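Local coordinates for ribosomal RNA small subunit methyltransferase E (Legionella pneumophila, PDB 5O95) that uses S-adenosyl-L-methionine to methylate RNA, its target probably being the N3 position of a uridine in 16S ribosomal RNA, at the interface of chains A and B. Coordinates in Å, arbitrary orientation; residue numbers count along the deposited sequence, not the author numbering. Chains: chain A/B, Ribosomal RNA small subunit methyltransferase E.

Contact 1: the interface of chains A and B. Residues chain A 105, 232-233, 236-237, 240, 245; chain B 232-233, 236-237, 240, 245.
Two hydrogen bonds grip OG of B:Ser236, one from its own helix and one from the partner chain. The helices, residues 227-242 of both chains, pack about a two-fold axis in the dimer core typical of RsmE-family methyltransferases, members of the knotted SPOUT class. Within chain B the serine hydroxyl OG donates to the carbonyl O of B:Ile232, one turn earlier, at 2.8 Å. It arrives 30° above that carbonyl plane, a position set by OG lying anti to its own carbonyl carbon and beside the backbone N (chi1 -61°). Across the boundary OG of B:Ser236 meets the hydroxyl OG1 of A:Thr233 at 3.0 Å, a bond whose direction the heavy atoms do not settle. A:Thr233 has the same turn (chi1 -64°), which brings OG1 beside its backbone N and sends the methyl CG2 the other way. In the twin the bond within the helix is as short, A:Ser236 OG to A:Ile232 O at 2.7 Å, while the one to B:Thr233 OG1 is weak at 3.3 Å. Apolar contacts flank these hydroxyls. The CB atoms of A:Ser236 and B:Ser236 face each other at 3.9 Å, and A:Ile232 and B:Ile232 cross obliquely, CG2 against CG2. Farther along the helices, CG2 of A:Val237 rests on the methyl CB of B:Ala240 at 3.9 Å, a contact repeated with the chains exchanged. The C-terminal residue B:Leu245 crosses A:Thr233 at about a right angle, its branch CD2 touching the threonine CG2 at 3.6 Å, and A:Leu245 treats B:Thr233 likewise. A:Leu105 meets B:Thr233 tip to tip through CD2.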
# COMPACT_ATOMS: atom_id res chain seq x y z
N LEU A 105 7.87 0.80 5.16
CA LEU A 105 7.27 1.77 6.05
C LEU A 105 7.83 1.67 7.47
O LEU A 105 7.25 2.25 8.41
CB LEU A 105 5.73 1.62 6.01
CG LEU A 105 5.15 1.99 4.64
CD1 LEU A 105 3.68 1.58 4.52
CD2 LEU A 105 5.28 3.48 4.39
N ILE A 232 -0.67 -0.94 4.76
CA ILE A 232 0.04 0.24 4.26
C ILE A 232 -0.51 1.50 4.90
O ILE A 232 0.23 2.37 5.36
CB ILE A 232 -0.11 0.34 2.73
CG1 ILE A 232 0.39 -0.89 2.00
CG2 ILE A 232 0.56 1.62 2.22
CD1 ILE A 232 0.09 -0.81 0.51
N THR A 233 -1.84 1.64 4.89
CA THR A 233 -2.45 2.87 5.36
C THR A 233 -2.24 3.04 6.86
O THR A 233 -1.90 4.14 7.32
CB THR A 233 -3.95 2.84 5.02
OG1 THR A 233 -4.07 2.84 3.60
CG2 THR A 233 -4.67 4.04 5.57
N SER A 236 1.40 3.95 7.54
CA SER A 236 1.63 5.33 7.12
C SER A 236 1.08 6.32 8.13
O SER A 236 1.74 7.30 8.48
CB SER A 236 1.01 5.59 5.75
OG SER A 236 1.54 4.72 4.79
N VAL A 237 -0.17 6.10 8.56
CA VAL A 237 -0.82 7.02 9.49
C VAL A 237 -0.08 7.03 10.82
O VAL A 237 0.23 8.10 11.35
CB VAL A 237 -2.31 6.67 9.62
CG1 VAL A 237 -2.93 7.43 10.79
CG2 VAL A 237 -3.04 7.00 8.33
N ALA A 240 3.30 8.76 10.41
CA ALA A 240 3.13 10.20 10.28
C ALA A 240 2.73 10.83 11.61
O ALA A 240 3.12 11.96 11.91
CB ALA A 240 2.05 10.52 9.23
N LEU A 245 7.51 10.03 9.55
CA LEU A 245 6.94 10.53 8.30
C LEU A 245 6.47 11.98 8.45
O LEU A 245 5.96 12.38 9.52
CB LEU A 245 5.78 9.65 7.81
CG LEU A 245 6.14 8.65 6.70
CD1 LEU A 245 7.32 7.75 7.15
CD2 LEU A 245 4.90 7.83 6.33
OXT LEU A 245 6.60 12.79 7.52
N ILE B 232 0.45 5.36 -2.20
CA ILE B 232 -0.56 4.98 -1.22
C ILE B 232 -0.22 5.55 0.16
O ILE B 232 -1.11 5.93 0.92
CB ILE B 232 -0.79 3.46 -1.24
CG1 ILE B 232 -1.09 3.00 -2.68
CG2 ILE B 232 -2.00 3.09 -0.37
CD1 ILE B 232 -2.02 3.94 -3.51
N THR B 233 1.07 5.66 0.49
CA THR B 233 1.47 6.32 1.74
C THR B 233 1.09 7.80 1.74
O THR B 233 0.58 8.32 2.75
CB THR B 233 3.00 6.16 1.90
OG1 THR B 233 3.29 4.76 2.05
CG2 THR B 233 3.53 6.95 3.09
N SER B 236 -2.66 8.18 2.14
CA SER B 236 -3.07 7.88 3.51
C SER B 236 -2.76 9.05 4.44
O SER B 236 -3.57 9.42 5.29
CB SER B 236 -2.32 6.63 4.00
OG SER B 236 -2.59 5.47 3.24
N VAL B 237 -1.55 9.61 4.31
CA VAL B 237 -1.16 10.69 5.20
C VAL B 237 -2.00 11.93 4.93
O VAL B 237 -2.46 12.59 5.87
CB VAL B 237 0.35 10.97 5.07
CG1 VAL B 237 0.71 12.23 5.85
CG2 VAL B 237 1.17 9.78 5.54
N ALA B 240 -5.54 11.39 6.23
CA ALA B 240 -5.61 11.48 7.69
C ALA B 240 -5.49 12.93 8.15
O ALA B 240 -6.23 13.37 9.03
CB ALA B 240 -4.50 10.61 8.29
N LEU B 245 -9.81 10.10 7.16
CA LEU B 245 -9.21 9.03 7.94
C LEU B 245 -8.98 9.50 9.37
O LEU B 245 -8.56 10.64 9.58
CB LEU B 245 -7.89 8.58 7.34
CG LEU B 245 -7.99 7.39 6.40
CD1 LEU B 245 -8.97 7.63 5.29
CD2 LEU B 245 -6.61 7.10 5.83
OXT LEU B 245 -9.20 8.76 10.33

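Contact 2: the interface of chains A and B. Residues chain A 97, 226, 228-229, 232; chain B 97, 100-101.
This is a charged and polar flank of the two-fold interface, in keeping with the dimers of the RsmE family, where a lysine from one subunit clasps the start of a helix in the other and probably fixes their mutual setting. B:Lys101 buries much the most surface here. Its chain passes A:Thr229 in the opposite direction and bends only at the end (chi4 -43°), bringing the ammonium NZ to the threonine hydroxyl OG1 at 2.8 Å. The same NZ forms a salt bridge and hydrogen bond with the carboxylate OE2 of A:Glu228 at 2.9 Å, coming from above the carboxylate plane. A:Glu228 crosses the lysine at about a right angle, with CG in the crowded position between backbone N and carbonyl carbon (chi1 76°) and the chain bent again at chi2. Its CG packs on CE of B:Lys101 at 3.7 Å. Within chain B, NZ also makes a weak bond to the amide oxygen OE1 of B:Gln100 at 3.4 Å. Water 1 joins that OE1 (3.2 Å) to OE2 of A:Glu228 (3.0 Å). The extended B:Gln100 lays its amide over the inner end of the A:Arg226 guanidinium, the planes 19° apart and NE of A:Arg226 3.6 Å from OE1. The carboxylate may offset repulsion between B:Lys101 and A:Arg226. A:Met97 reaches toward B:Met97 tip to tip, but both are poorly ordered. In the fold, helix 94-104 of chain B faces the first turn of helix 227-242 of chain A; the latter helix follows the loop that carries A:Leu225, and A:Thr227 opens it; both belong to the S-adenosyl-L-methionine site.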
# COMPACT_ATOMS: atom_id res chain seq x y z
N MET A 97 2.87 -8.73 -0.27
CA MET A 97 2.87 -7.27 -0.36
C MET A 97 2.98 -6.64 1.02
O MET A 97 3.68 -5.64 1.18
CB MET A 97 1.62 -6.75 -1.06
CG MET A 97 1.66 -5.27 -1.30
SD MET A 97 0.19 -4.59 -2.06
CE MET A 97 0.67 -2.88 -2.09
N ARG A 226 -8.91 -3.20 1.47
CA ARG A 226 -8.37 -4.54 1.39
C ARG A 226 -7.34 -4.71 2.50
O ARG A 226 -6.73 -3.74 2.95
CB ARG A 226 -7.68 -4.77 0.04
CG ARG A 226 -8.66 -4.84 -1.11
CD ARG A 226 -7.90 -5.05 -2.41
NE ARG A 226 -8.81 -5.23 -3.54
CZ ARG A 226 -9.33 -6.40 -3.90
NH1 ARG A 226 -9.02 -7.50 -3.22
NH2 ARG A 226 -10.15 -6.48 -4.94
N GLU A 228 -4.36 -5.79 2.64
CA GLU A 228 -3.01 -5.30 2.38
C GLU A 228 -2.97 -3.78 2.29
O GLU A 228 -1.99 -3.16 2.72
CB GLU A 228 -2.43 -5.97 1.13
CG GLU A 228 -2.96 -5.47 -0.21
CD GLU A 228 -4.26 -6.13 -0.68
OE1 GLU A 228 -4.86 -6.93 0.08
OE2 GLU A 228 -4.68 -5.84 -1.82
N THR A 229 -4.02 -3.16 1.76
CA THR A 229 -4.09 -1.71 1.81
C THR A 229 -4.16 -1.21 3.25
O THR A 229 -3.58 -0.18 3.59
CB THR A 229 -5.35 -1.26 1.06
OG1 THR A 229 -5.37 -1.89 -0.22
CG2 THR A 229 -5.37 0.28 0.89
N ILE A 232 -0.67 -0.94 4.76
CA ILE A 232 0.04 0.24 4.26
C ILE A 232 -0.51 1.50 4.90
O ILE A 232 0.23 2.37 5.36
CB ILE A 232 -0.11 0.34 2.73
CG1 ILE A 232 0.39 -0.89 2.00
CG2 ILE A 232 0.56 1.62 2.22
CD1 ILE A 232 0.09 -0.81 0.51
N MET B 97 -1.69 -1.33 -9.58
CA MET B 97 -1.82 -1.31 -8.12
C MET B 97 -2.21 0.08 -7.63
O MET B 97 -3.10 0.21 -6.78
CB MET B 97 -0.48 -1.76 -7.52
CG MET B 97 -0.58 -2.35 -6.15
SD MET B 97 0.57 -1.51 -5.08
CE MET B 97 -0.19 0.10 -5.06
N GLN B 100 -5.90 0.81 -8.23
CA GLN B 100 -6.80 0.14 -7.29
C GLN B 100 -6.74 0.78 -5.91
O GLN B 100 -7.78 1.12 -5.31
CB GLN B 100 -6.47 -1.35 -7.22
CG GLN B 100 -7.27 -2.10 -6.17
CD GLN B 100 -6.89 -3.56 -6.08
OE1 GLN B 100 -6.01 -3.93 -5.31
NE2 GLN B 100 -7.56 -4.40 -6.87
N LYS B 101 -5.54 0.95 -5.38
CA LYS B 101 -5.42 1.40 -4.01
C LYS B 101 -5.72 2.89 -3.85
O LYS B 101 -6.17 3.30 -2.77
CB LYS B 101 -4.03 1.02 -3.49
CG LYS B 101 -3.88 -0.53 -3.44
CD LYS B 101 -2.79 -1.04 -2.56
CE LYS B 101 -2.82 -2.57 -2.59
NZ LYS B 101 -4.22 -3.10 -2.51
O HOH W 1 -5.67 -6.94 -4.40

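The C-alpha centres of contact 1 and contact 2 lie about 12 Å apart, and A:Ile232 belongs to both. Helix 227-242 of chain A runs through the pair: its first turn mainly serves contact 2, the turns from A:Ile232 onward contact 1. A single helix thus combines a charged clasp near its start with serine and threonine hydroxyl bonds and aliphatic packing farther on. Because the dimer is two-fold symmetric, contact 2 recurs with the chains exchanged, flanking contact 1 from the opposite side. As the cofactor loop leads directly into this helix, dimer assembly may also steady the S-adenosyl-L-methionine site.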